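Side-chain contacts in DNA damage response protein Rtt109, putative (Neosartorya fumigata, PDB 5ZB9), which probably catalyses the transfer of an acetyl group from acetyl-CoA to lysine side chains of histones, including histone H3: residues A118-L123 with K167-V172; R171-I176 with L319-N324; I176-E181 with I223-D228; N237-H242 with K295-F300. All coordinates share one frame; numbering follows the deposited sequence. Where two conformers were deposited one is given.

Three contacts share helix 162-177. Contact 1 sets its middle against helix 111-127, contact 2 lays its later turns on strand 317-324 of the mixed sheet, and contact 3 ties the turn just after its C-terminal end to the loop 223-228. The centres of contacts 1 and 2 lie about 7 Å apart, those of 2 and 3 about 9 Å. Contact 4 joins 237-242 to the start of helix 297-304, its centre about 19 Å from that of contact 2, though the two touch where Trp320 meets Tyr239 and Pro240. Contacts 3 and 4 are nested inside the loop closed by contact 2. The helix carrying CoA-binding residues is thereby joined to sheet, helix and loop.

Contact 1 of 4, residues A118-L123 with K167-V172; sequences AFLSFL and KWWCRV
Leu120, on helix 111-127, reaches across to helix 162-177 and meets Trp169 and Val172 with a single methyl, CD1. No hydrogen bond crosses here; the contact is small, buried and wholly apolar. Followed along 167-172, it begins with Trp168, which does not touch Leu120 but packs on Trp169 and Val172, which do. Trp168 points the edge of its indole at its neighbour, with its CZ3 3.5 Å above the plane of the Trp169 ring and over the ring centre. Trp169 leaves the backbone facing neither toward nor away from the opposite helix, yet its six-membered ring swings closer, and CZ3 comes to 4.5 Å from Leu120 CD1. The methyl approaches this ring obliquely. Beyond it, Trp169 also packs on Val91 and Ala94 of strand 86-96, and Leu120 shares the contact with Val91. One turn later, Val172 uses its two methyls on different neighbours. CG1, anti to the backbone N (chi1 167°), lies 4.0 Å from Leu120 CD1, the two side chains crossing at nearly a right angle. CG2 lies over one face of the Trp168 ring, toward its rim, 3.7 Å above the plane. Trp168 thus has Val172 at a face and Trp169 at an edge. Both Trp168 and Arg171 bind CoA in this protein, as do Ala94 beside Trp169 and Arg113 beside Val172. CoA is absent from this model, though a glycerol lies beside Trp169; the arrangement is an apolar helix-helix contact bordering the CoA site of the acetyltransferase fold.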
# COMPACT_ATOMS: atom_id res chain seq x y z
N ALA A 118 -2.40 10.81 4.91
CA ALA A 118 -2.47 11.91 3.96
C ALA A 118 -1.88 11.54 2.61
O ALA A 118 -2.45 11.86 1.58
CB ALA A 118 -1.77 13.14 4.53
N PHE A 119 -0.73 10.88 2.63
CA PHE A 119 -0.07 10.44 1.39
C PHE A 119 -0.93 9.45 0.60
O PHE A 119 -1.13 9.61 -0.60
CB PHE A 119 1.31 9.83 1.71
CG PHE A 119 2.19 9.64 0.50
CD1 PHE A 119 2.31 10.64 -0.45
CD2 PHE A 119 2.92 8.47 0.34
CE1 PHE A 119 3.14 10.47 -1.56
CE2 PHE A 119 3.73 8.29 -0.77
CZ PHE A 119 3.84 9.28 -1.72
N LEU A 120 -1.47 8.43 1.28
CA LEU A 120 -2.37 7.48 0.63
C LEU A 120 -3.64 8.16 0.11
O LEU A 120 -4.04 7.94 -1.03
CB LEU A 120 -2.73 6.35 1.60
CG LEU A 120 -1.59 5.39 1.95
CD1 LEU A 120 -2.03 4.35 2.97
CD2 LEU A 120 -1.09 4.70 0.70
N SER A 121 -4.26 8.99 0.95
CA SER A 121 -5.41 9.79 0.54
C SER A 121 -5.12 10.56 -0.73
O SER A 121 -5.91 10.56 -1.68
CB SER A 121 -5.80 10.78 1.64
OG SER A 121 -7.06 10.45 2.19
N PHE A 122 -3.96 11.22 -0.75
CA PHE A 122 -3.51 11.99 -1.89
C PHE A 122 -3.43 11.14 -3.15
O PHE A 122 -3.93 11.53 -4.20
CB PHE A 122 -2.16 12.62 -1.59
CG PHE A 122 -1.52 13.29 -2.77
CD1 PHE A 122 -1.98 14.52 -3.21
CD2 PHE A 122 -0.46 12.70 -3.42
CE1 PHE A 122 -1.40 15.14 -4.30
CE2 PHE A 122 0.12 13.32 -4.51
CZ PHE A 122 -0.35 14.54 -4.94
N LEU A 123 -2.81 9.96 -3.04
CA LEU A 123 -2.62 9.11 -4.21
C LEU A 123 -3.96 8.54 -4.70
O LEU A 123 -4.13 8.31 -5.89
CB LEU A 123 -1.63 7.98 -3.90
CG LEU A 123 -0.21 8.44 -3.53
CD1 LEU A 123 0.64 7.28 -3.03
CD2 LEU A 123 0.48 9.16 -4.69
N LYS A 167 -2.64 -3.30 13.81
CA LYS A 167 -3.60 -2.32 14.32
C LYS A 167 -3.28 -0.92 13.81
O LYS A 167 -4.19 -0.14 13.50
CB LYS A 167 -3.63 -2.32 15.84
CG LYS A 167 -4.22 -3.58 16.43
CD LYS A 167 -4.18 -3.56 17.95
CE LYS A 167 -4.45 -4.96 18.50
NZ LYS A 167 -4.52 -5.02 19.99
N TRP A 168 -1.99 -0.61 13.71
CA TRP A 168 -1.55 0.71 13.27
C TRP A 168 -2.00 0.99 11.84
O TRP A 168 -2.60 2.02 11.55
CB TRP A 168 -0.02 0.83 13.39
CG TRP A 168 0.53 2.21 13.15
CD1 TRP A 168 0.63 3.23 14.07
CD2 TRP A 168 1.08 2.72 11.93
NE1 TRP A 168 1.21 4.33 13.48
CE2 TRP A 168 1.49 4.05 12.17
CE3 TRP A 168 1.27 2.18 10.65
CZ2 TRP A 168 2.07 4.84 11.19
CZ3 TRP A 168 1.85 2.98 9.67
CH2 TRP A 168 2.25 4.29 9.95
N TRP A 169 -1.74 0.04 10.95
CA TRP A 169 -2.09 0.19 9.55
C TRP A 169 -3.59 0.27 9.34
O TRP A 169 -4.06 0.98 8.46
CB TRP A 169 -1.49 -0.95 8.72
CG TRP A 169 -0.08 -0.68 8.31
CD1 TRP A 169 1.03 -1.38 8.67
CD2 TRP A 169 0.38 0.38 7.46
NE1 TRP A 169 2.15 -0.83 8.10
CE2 TRP A 169 1.78 0.25 7.35
CE3 TRP A 169 -0.26 1.43 6.79
CZ2 TRP A 169 2.54 1.12 6.58
CZ3 TRP A 169 0.50 2.29 6.03
CH2 TRP A 169 1.89 2.14 5.94
N CYS A 170 -4.36 -0.45 10.15
CA CYS A 170 -5.81 -0.32 10.07
C CYS A 170 -6.25 1.10 10.46
O CYS A 170 -7.18 1.64 9.86
CB CYS A 170 -6.50 -1.37 10.94
SG CYS A 170 -6.28 -3.05 10.32
N ARG A 171 -5.58 1.71 11.44
CA ARG A 171 -5.91 3.06 11.86
C ARG A 171 -5.52 4.08 10.79
O ARG A 171 -6.11 5.14 10.69
CB ARG A 171 -5.24 3.40 13.20
CG ARG A 171 -5.86 2.70 14.41
CD ARG A 171 -5.26 3.21 15.72
NE ARG A 171 -3.83 2.91 15.81
CZ ARG A 171 -3.32 1.90 16.52
NH1 ARG A 171 -2.01 1.70 16.53
NH2 ARG A 171 -4.12 1.12 17.23
N VAL A 172 -4.52 3.75 9.99
CA VAL A 172 -4.13 4.59 8.86
C VAL A 172 -5.23 4.57 7.80
O VAL A 172 -5.61 5.60 7.24
CB VAL A 172 -2.81 4.13 8.23
CG1 VAL A 172 -2.59 4.80 6.88
CG2 VAL A 172 -1.63 4.38 9.17

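Contact 2 of 4, residues R171-I176 with L319-N324; sequences RVIDPI and LWLVIN
Ile173 straddles two leucines of strand 317-324, sending one branch to each. Its CG1, beside the backbone N (chi1 -73°), lies 3.5 Å from Leu319 CD2, while CG2, on the other side, rests 4.2 Å from Leu321 CB. Against both leucines the isoleucine slides past in the reverse direction. Ile176, one turn on, brings CG2 to 3.9 Å from Leu321 CD2. That methyl touches both isoleucines, since Ile173 CG2 is also 4.2 Å from Leu321 CD2. All four residues are buried. The helix is kinked at Pro175, but over this short segment it runs nearly parallel to the strand, 8° apart with the axes 10.2 Å from each other: a helix laid along one face of the mixed sheet in the histone acetyltransferase fold. The leucines project from a strand flanked on both sides, with backbone hydrogen bonds to 133-140 and 202-208. Polar interactions belong to groups that point away from this interface. Asp174, on the far side of the helix, accepts from Trp235 NE1. Trp320, on the other face of the strand, sets its ring edge-to-face with Tyr239 and bonds through NE1 to the acetylated lysine at position 264.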
# COMPACT_ATOMS: atom_id res chain seq x y z
N ARG A 171 -5.58 1.71 11.44
CA ARG A 171 -5.91 3.06 11.86
C ARG A 171 -5.52 4.08 10.79
O ARG A 171 -6.11 5.14 10.69
CB ARG A 171 -5.24 3.40 13.20
CG ARG A 171 -5.86 2.70 14.41
CD ARG A 171 -5.26 3.21 15.72
NE ARG A 171 -3.83 2.91 15.81
CZ ARG A 171 -3.32 1.90 16.52
NH1 ARG A 171 -2.01 1.70 16.53
NH2 ARG A 171 -4.12 1.12 17.23
N VAL A 172 -4.52 3.75 9.99
CA VAL A 172 -4.13 4.59 8.86
C VAL A 172 -5.23 4.57 7.80
O VAL A 172 -5.61 5.60 7.24
CB VAL A 172 -2.81 4.13 8.23
CG1 VAL A 172 -2.59 4.80 6.88
CG2 VAL A 172 -1.63 4.38 9.17
N ILE A 173 -5.72 3.37 7.54
CA ILE A 173 -6.71 3.12 6.50
C ILE A 173 -8.12 3.61 6.90
O ILE A 173 -8.87 4.10 6.05
CB ILE A 173 -6.73 1.59 6.17
CG1 ILE A 173 -5.47 1.25 5.37
CG2 ILE A 173 -7.99 1.17 5.43
CD1 ILE A 173 -5.27 2.13 4.17
N ASP A 174 -8.47 3.49 8.18
CA ASP A 174 -9.84 3.76 8.64
C ASP A 174 -10.42 5.11 8.17
O ASP A 174 -11.53 5.14 7.65
CB ASP A 174 -9.91 3.67 10.17
CG ASP A 174 -11.33 3.46 10.68
OD1 ASP A 174 -12.08 2.66 10.08
OD2 ASP A 174 -11.71 4.10 11.68
N PRO A 175 -9.67 6.23 8.32
CA PRO A 175 -10.27 7.50 7.88
C PRO A 175 -10.42 7.61 6.36
O PRO A 175 -11.32 8.31 5.88
CB PRO A 175 -9.29 8.56 8.39
CG PRO A 175 -8.53 7.88 9.47
CD PRO A 175 -8.40 6.46 9.02
N ILE A 176 -9.56 6.94 5.61
CA ILE A 176 -9.72 6.91 4.17
C ILE A 176 -11.00 6.17 3.84
O ILE A 176 -11.83 6.66 3.06
CB ILE A 176 -8.55 6.22 3.46
CG1 ILE A 176 -7.23 6.84 3.90
CG2 ILE A 176 -8.72 6.31 1.96
CD1 ILE A 176 -6.04 6.29 3.16
N LEU A 319 -4.10 -6.50 4.09
CA LEU A 319 -5.17 -5.52 4.07
C LEU A 319 -5.54 -5.08 2.65
O LEU A 319 -4.66 -4.77 1.84
CB LEU A 319 -4.75 -4.32 4.91
CG LEU A 319 -5.81 -3.27 5.20
CD1 LEU A 319 -6.88 -3.91 6.04
CD2 LEU A 319 -5.19 -2.14 5.96
N TRP A 320 -6.83 -5.07 2.35
CA TRP A 320 -7.32 -4.54 1.09
C TRP A 320 -8.44 -3.56 1.37
O TRP A 320 -9.46 -3.92 1.95
CB TRP A 320 -7.81 -5.66 0.16
CG TRP A 320 -6.82 -6.77 0.00
CD1 TRP A 320 -5.80 -6.84 -0.90
CD2 TRP A 320 -6.75 -7.97 0.78
NE1 TRP A 320 -5.10 -8.01 -0.73
CE2 TRP A 320 -5.66 -8.72 0.30
CE3 TRP A 320 -7.50 -8.47 1.85
CZ2 TRP A 320 -5.30 -9.95 0.84
CZ3 TRP A 320 -7.15 -9.71 2.39
CH2 TRP A 320 -6.05 -10.43 1.88
N LEU A 321 -8.24 -2.31 0.98
CA LEU A 321 -9.31 -1.34 1.00
C LEU A 321 -9.86 -1.24 -0.41
O LEU A 321 -9.16 -0.81 -1.33
CB LEU A 321 -8.81 0.02 1.49
CG LEU A 321 -9.81 1.16 1.32
CD1 LEU A 321 -11.05 0.94 2.19
CD2 LEU A 321 -9.15 2.49 1.62
N VAL A 322 -11.10 -1.68 -0.61
CA VAL A 322 -11.67 -1.69 -1.95
C VAL A 322 -12.70 -0.57 -2.12
O VAL A 322 -13.73 -0.54 -1.43
CB VAL A 322 -12.32 -3.04 -2.30
CG1 VAL A 322 -12.88 -3.02 -3.71
CG2 VAL A 322 -11.30 -4.17 -2.14
N ILE A 323 -12.40 0.33 -3.05
CA ILE A 323 -13.23 1.51 -3.30
C ILE A 323 -14.01 1.39 -4.61
O ILE A 323 -13.42 1.22 -5.68
CB ILE A 323 -12.37 2.79 -3.34
CG1 ILE A 323 -11.73 3.04 -1.97
CG2 ILE A 323 -13.20 3.99 -3.79
CD1 ILE A 323 -10.66 4.11 -1.96
N ASN A 324 -15.33 1.46 -4.52
CA ASN A 324 -16.16 1.39 -5.72
C ASN A 324 -16.71 2.77 -6.04
O ASN A 324 -17.55 3.30 -5.31
CB ASN A 324 -17.29 0.38 -5.54
CG ASN A 324 -16.77 -1.04 -5.37
OD1 ASN A 324 -16.24 -1.62 -6.31
ND2 ASN A 324 -16.90 -1.59 -4.17

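Contact 3 of 4, residues I176-E181 with I223-D228; sequences ILREYE and ITARSD
Arg178 NH2 serves two oxygens of the 223-228 loop at once. It donates to Asp228 OD2 at 2.9 Å along a nearly straight line (166°), and more weakly, through a strongly bent bond, to Thr224 OG1, also at 2.9 Å. NH1 completes the grip on the carboxylate by donating to Asp228 OD1 at 2.9 Å (157°). The salt bridge is thus end-on and two-pronged: each terminal nitrogen takes one oxygen, both oxygens use their syn lone pairs, and the two flat groups are only 15° from coplanar. An Arg178 chain extended from CG to NE carries the guanidinium from just beyond the end of helix 162-177 to the loop, where the carboxylate comes from the opposite direction. Thr224 meets the same group from another side. Its CB lies over one face of the guanidinium, 3.4 Å from Arg178 NH2, as the two side chains pass each other. Its hydroxyl has a stronger partner in Asp174 OD2, and Asp174 OD1 in turn forms a salt bridge with Arg178 NE. The guanidinium therefore spans two carboxylates, one from the helix just before it (Asp174) and one from the loop (Asp228). It probably stabilises the ionised form of both aspartates, while the nearly coplanar pair of hydrogen bonds to Asp228 and the link through NE restrict its rotation. At this partly exposed surface, charge pairing and directional hydrogen bonds fasten the loop to the helix end.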
# COMPACT_ATOMS: atom_id res chain seq x y z
N ILE A 176 -9.56 6.94 5.61
CA ILE A 176 -9.72 6.91 4.17
C ILE A 176 -11.00 6.17 3.84
O ILE A 176 -11.83 6.66 3.06
CB ILE A 176 -8.55 6.22 3.46
CG1 ILE A 176 -7.23 6.84 3.90
CG2 ILE A 176 -8.72 6.31 1.96
CD1 ILE A 176 -6.04 6.29 3.16
N LEU A 177 -11.13 4.99 4.44
CA LEU A 177 -12.30 4.14 4.29
C LEU A 177 -13.59 4.92 4.53
O LEU A 177 -14.54 4.81 3.77
CB LEU A 177 -12.21 2.95 5.25
CG LEU A 177 -13.46 2.12 5.58
CD1 LEU A 177 -13.96 1.33 4.38
CD2 LEU A 177 -13.20 1.20 6.76
N ARG A 178 -13.60 5.72 5.59
CA ARG A 178 -14.84 6.33 6.05
C ARG A 178 -15.18 7.66 5.39
O ARG A 178 -16.12 8.34 5.80
CB ARG A 178 -14.79 6.48 7.57
CG ARG A 178 -14.80 5.13 8.25
CD ARG A 178 -14.89 5.24 9.74
NE ARG A 178 -14.71 3.94 10.36
CZ ARG A 178 -15.68 3.05 10.51
NH1 ARG A 178 -16.90 3.33 10.08
NH2 ARG A 178 -15.42 1.88 11.09
N GLU A 179 -14.41 8.04 4.37
CA GLU A 179 -14.79 9.15 3.51
C GLU A 179 -15.76 8.67 2.44
O GLU A 179 -16.34 9.47 1.71
CB GLU A 179 -13.56 9.78 2.87
CG GLU A 179 -12.87 10.82 3.75
CD GLU A 179 -13.82 11.94 4.18
OE1 GLU A 179 -14.38 11.85 5.30
OE2 GLU A 179 -13.99 12.91 3.40
N TYR A 180 -15.93 7.35 2.36
CA TYR A 180 -16.78 6.73 1.35
C TYR A 180 -18.03 6.12 1.97
O TYR A 180 -18.10 5.92 3.19
CB TYR A 180 -16.01 5.66 0.59
CG TYR A 180 -14.81 6.20 -0.16
CD1 TYR A 180 -13.55 6.22 0.42
CD2 TYR A 180 -14.94 6.71 -1.44
CE1 TYR A 180 -12.46 6.72 -0.26
CE2 TYR A 180 -13.86 7.21 -2.13
CZ TYR A 180 -12.62 7.21 -1.53
OH TYR A 180 -11.53 7.72 -2.23
N GLU A 181 -19.01 5.82 1.13
CA GLU A 181 -20.28 5.30 1.62
C GLU A 181 -20.18 3.84 2.04
O GLU A 181 -19.43 3.06 1.44
CB GLU A 181 -21.36 5.45 0.54
CG GLU A 181 -21.74 6.89 0.28
CD GLU A 181 -22.13 7.61 1.56
OE1 GLU A 181 -23.15 7.23 2.18
OE2 GLU A 181 -21.41 8.56 1.95
N ILE A 223 -11.69 0.88 16.71
CA ILE A 223 -12.86 0.89 17.60
C ILE A 223 -14.09 1.50 16.92
O ILE A 223 -15.23 1.21 17.30
CB ILE A 223 -12.55 1.66 18.93
CG1 ILE A 223 -13.74 1.58 19.90
CG2 ILE A 223 -12.14 3.10 18.66
CD1 ILE A 223 -14.21 0.15 20.20
N THR A 224 -13.88 2.29 15.88
CA THR A 224 -14.99 2.78 15.06
C THR A 224 -15.91 1.65 14.55
O THR A 224 -17.09 1.88 14.32
CB THR A 224 -14.47 3.57 13.85
OG1 THR A 224 -13.52 2.78 13.13
CG2 THR A 224 -13.80 4.85 14.30
N ALA A 225 -15.37 0.45 14.39
CA ALA A 225 -16.13 -0.67 13.85
C ALA A 225 -17.20 -1.18 14.82
O ALA A 225 -18.13 -1.89 14.42
CB ALA A 225 -15.21 -1.82 13.46
N ARG A 226 -17.06 -0.81 16.09
CA ARG A 226 -18.01 -1.24 17.10
C ARG A 226 -19.40 -0.68 16.83
O ARG A 226 -20.41 -1.33 17.11
CB ARG A 226 -17.53 -0.82 18.50
CG ARG A 226 -18.21 -1.58 19.63
CD ARG A 226 -17.69 -1.13 20.99
NE ARG A 226 -17.67 0.32 21.08
CZ ARG A 226 -17.26 1.00 22.14
NH1 ARG A 226 -16.84 0.35 23.22
NH2 ARG A 226 -17.27 2.33 22.12
N SER A 227 -19.45 0.52 16.26
CA SER A 227 -20.71 1.23 16.08
C SER A 227 -21.28 1.18 14.66
O SER A 227 -22.33 1.77 14.39
CB SER A 227 -20.55 2.69 16.52
OG SER A 227 -19.53 3.32 15.78
N ASP A 228 -20.61 0.48 13.75
CA ASP A 228 -21.18 0.25 12.42
C ASP A 228 -22.33 -0.73 12.56
O ASP A 228 -22.27 -1.63 13.39
CB ASP A 228 -20.13 -0.28 11.45
CG ASP A 228 -18.98 0.70 11.23
OD1 ASP A 228 -19.24 1.89 10.92
OD2 ASP A 228 -17.81 0.29 11.36

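Contact 4 of 4, residues N237-H242 with K295-F300; sequences NSYPLH and KSLAQF
Leu297 pushes its CD2 methyl against Tyr239 and Leu241 together. The methyl lies 3.9 Å from Tyr239 CD2, approaching the phenol ring obliquely, and 3.9 Å from Leu241 CD1, with Leu241 CD2 scarcely farther at 4.0 Å. Leu297 crosses the tyrosine at about a right angle but slides past the leucine in the reverse sense. The torsion chi1 of -172° sets CG of Leu297 opposite its backbone N and carries the branch outward from the first turn of helix 297-304; Val256 is a further neighbour there. On the other segment, Tyr239 and Leu241 flank Pro240, the centre of an inverse gamma turn closed by Leu241 N to Tyr239 O at 2.7 Å. This tight turn leads into helix 241-244 and lets both side chains face Leu297. Tyr239 is held besides at its hydroxyl, which bonds to Leu255 O. The start of helix 297-304 has its own polar fastening: Ser296, the N-cap, accepts from Gln299 N through OG at 3.1 Å, and Gln299 OE1 accepts from Lys295 N at 3.0 Å, the donor lying above the carbonyl plane. No hydrogen bond joins the two segments. Their union rests on dispersion and the burial of apolar surface from partly exposed residues, whereas the directional bonds shape each side separately: the gamma turn presents two apolar groups, and the Ser296 cap closes the first turn of the helix that carries Leu297.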
# COMPACT_ATOMS: atom_id res chain seq x y z
N ASN A 237 -13.52 -9.57 7.88
CA ASN A 237 -12.45 -10.55 7.95
C ASN A 237 -12.53 -11.53 6.79
O ASN A 237 -12.90 -12.68 6.96
CB ASN A 237 -12.49 -11.30 9.29
CG ASN A 237 -11.42 -12.38 9.42
OD1 ASN A 237 -11.61 -13.39 10.09
ND2 ASN A 237 -10.28 -12.17 8.75
N SER A 238 -12.19 -11.07 5.59
CA SER A 238 -12.14 -11.96 4.44
C SER A 238 -11.34 -11.36 3.28
O SER A 238 -10.85 -10.24 3.37
CB SER A 238 -13.56 -12.31 3.97
OG SER A 238 -14.33 -11.14 3.78
N TYR A 239 -11.22 -12.12 2.21
CA TYR A 239 -10.54 -11.68 1.00
C TYR A 239 -11.58 -11.36 -0.08
O TYR A 239 -12.39 -12.21 -0.44
CB TYR A 239 -9.57 -12.75 0.52
CG TYR A 239 -8.89 -12.45 -0.80
CD1 TYR A 239 -8.01 -11.38 -0.92
CD2 TYR A 239 -9.10 -13.25 -1.91
CE1 TYR A 239 -7.38 -11.11 -2.12
CE2 TYR A 239 -8.47 -13.00 -3.11
CZ TYR A 239 -7.61 -11.93 -3.21
OH TYR A 239 -6.99 -11.66 -4.40
N PRO A 240 -11.56 -10.12 -0.60
CA PRO A 240 -12.59 -9.63 -1.53
C PRO A 240 -12.43 -10.22 -2.93
O PRO A 240 -12.29 -9.46 -3.89
CB PRO A 240 -12.35 -8.12 -1.54
CG PRO A 240 -10.85 -8.01 -1.35
CD PRO A 240 -10.50 -9.12 -0.38
N LEU A 241 -12.47 -11.54 -3.02
CA LEU A 241 -12.21 -12.28 -4.26
C LEU A 241 -13.01 -11.82 -5.48
O LEU A 241 -12.45 -11.60 -6.55
CB LEU A 241 -12.48 -13.76 -4.03
CG LEU A 241 -12.44 -14.65 -5.27
CD1 LEU A 241 -11.05 -14.68 -5.90
CD2 LEU A 241 -12.90 -16.04 -4.90
N HIS A 242 -14.32 -11.66 -5.32
CA HIS A 242 -15.18 -11.35 -6.45
C HIS A 242 -15.02 -9.93 -6.97
O HIS A 242 -15.41 -9.64 -8.09
CB HIS A 242 -16.63 -11.64 -6.09
CG HIS A 242 -16.89 -13.10 -5.87
ND1 HIS A 242 -16.82 -13.69 -4.63
CD2 HIS A 242 -17.14 -14.10 -6.75
CE1 HIS A 242 -17.05 -14.99 -4.75
NE2 HIS A 242 -17.25 -15.26 -6.02
N LYS A 295 -5.03 -26.93 -2.94
CA LYS A 295 -6.04 -27.19 -3.96
C LYS A 295 -7.11 -26.11 -4.10
O LYS A 295 -7.84 -26.08 -5.09
CB LYS A 295 -6.73 -28.53 -3.67
CG LYS A 295 -5.80 -29.73 -3.75
CD LYS A 295 -5.16 -29.83 -5.13
CE LYS A 295 -4.24 -31.03 -5.25
NZ LYS A 295 -3.81 -31.21 -6.68
N SER A 296 -7.21 -25.22 -3.12
CA SER A 296 -8.19 -24.14 -3.18
C SER A 296 -7.67 -22.86 -2.53
O SER A 296 -6.65 -22.87 -1.83
CB SER A 296 -9.47 -24.56 -2.48
OG SER A 296 -9.27 -24.58 -1.08
N LEU A 297 -8.38 -21.77 -2.77
CA LEU A 297 -8.04 -20.49 -2.16
C LEU A 297 -8.17 -20.56 -0.64
O LEU A 297 -7.31 -20.07 0.09
CB LEU A 297 -8.94 -19.39 -2.73
CG LEU A 297 -8.58 -17.96 -2.33
CD1 LEU A 297 -7.08 -17.71 -2.48
CD2 LEU A 297 -9.38 -16.98 -3.17
N ALA A 298 -9.23 -21.20 -0.17
CA ALA A 298 -9.43 -21.41 1.27
C ALA A 298 -8.24 -22.14 1.89
O ALA A 298 -7.81 -21.82 3.00
CB ALA A 298 -10.71 -22.20 1.51
N GLN A 299 -7.71 -23.11 1.16
CA GLN A 299 -6.62 -23.93 1.67
C GLN A 299 -5.29 -23.16 1.61
O GLN A 299 -4.39 -23.40 2.41
CB GLN A 299 -6.54 -25.23 0.87
CG GLN A 299 -5.84 -26.36 1.59
CD GLN A 299 -5.69 -27.61 0.73
OE1 GLN A 299 -6.29 -27.72 -0.35
NE2 GLN A 299 -4.87 -28.55 1.20
N PHE A 300 -5.19 -22.23 0.67
CA PHE A 300 -4.04 -21.33 0.60
C PHE A 300 -3.91 -20.48 1.87
O PHE A 300 -2.84 -20.40 2.45
CB PHE A 300 -4.13 -20.43 -0.65
CG PHE A 300 -3.06 -19.37 -0.73
CD1 PHE A 300 -1.81 -19.66 -1.26
CD2 PHE A 300 -3.31 -18.08 -0.29
CE1 PHE A 300 -0.82 -18.69 -1.33
CE2 PHE A 300 -2.32 -17.10 -0.36
CZ PHE A 300 -1.08 -17.41 -0.88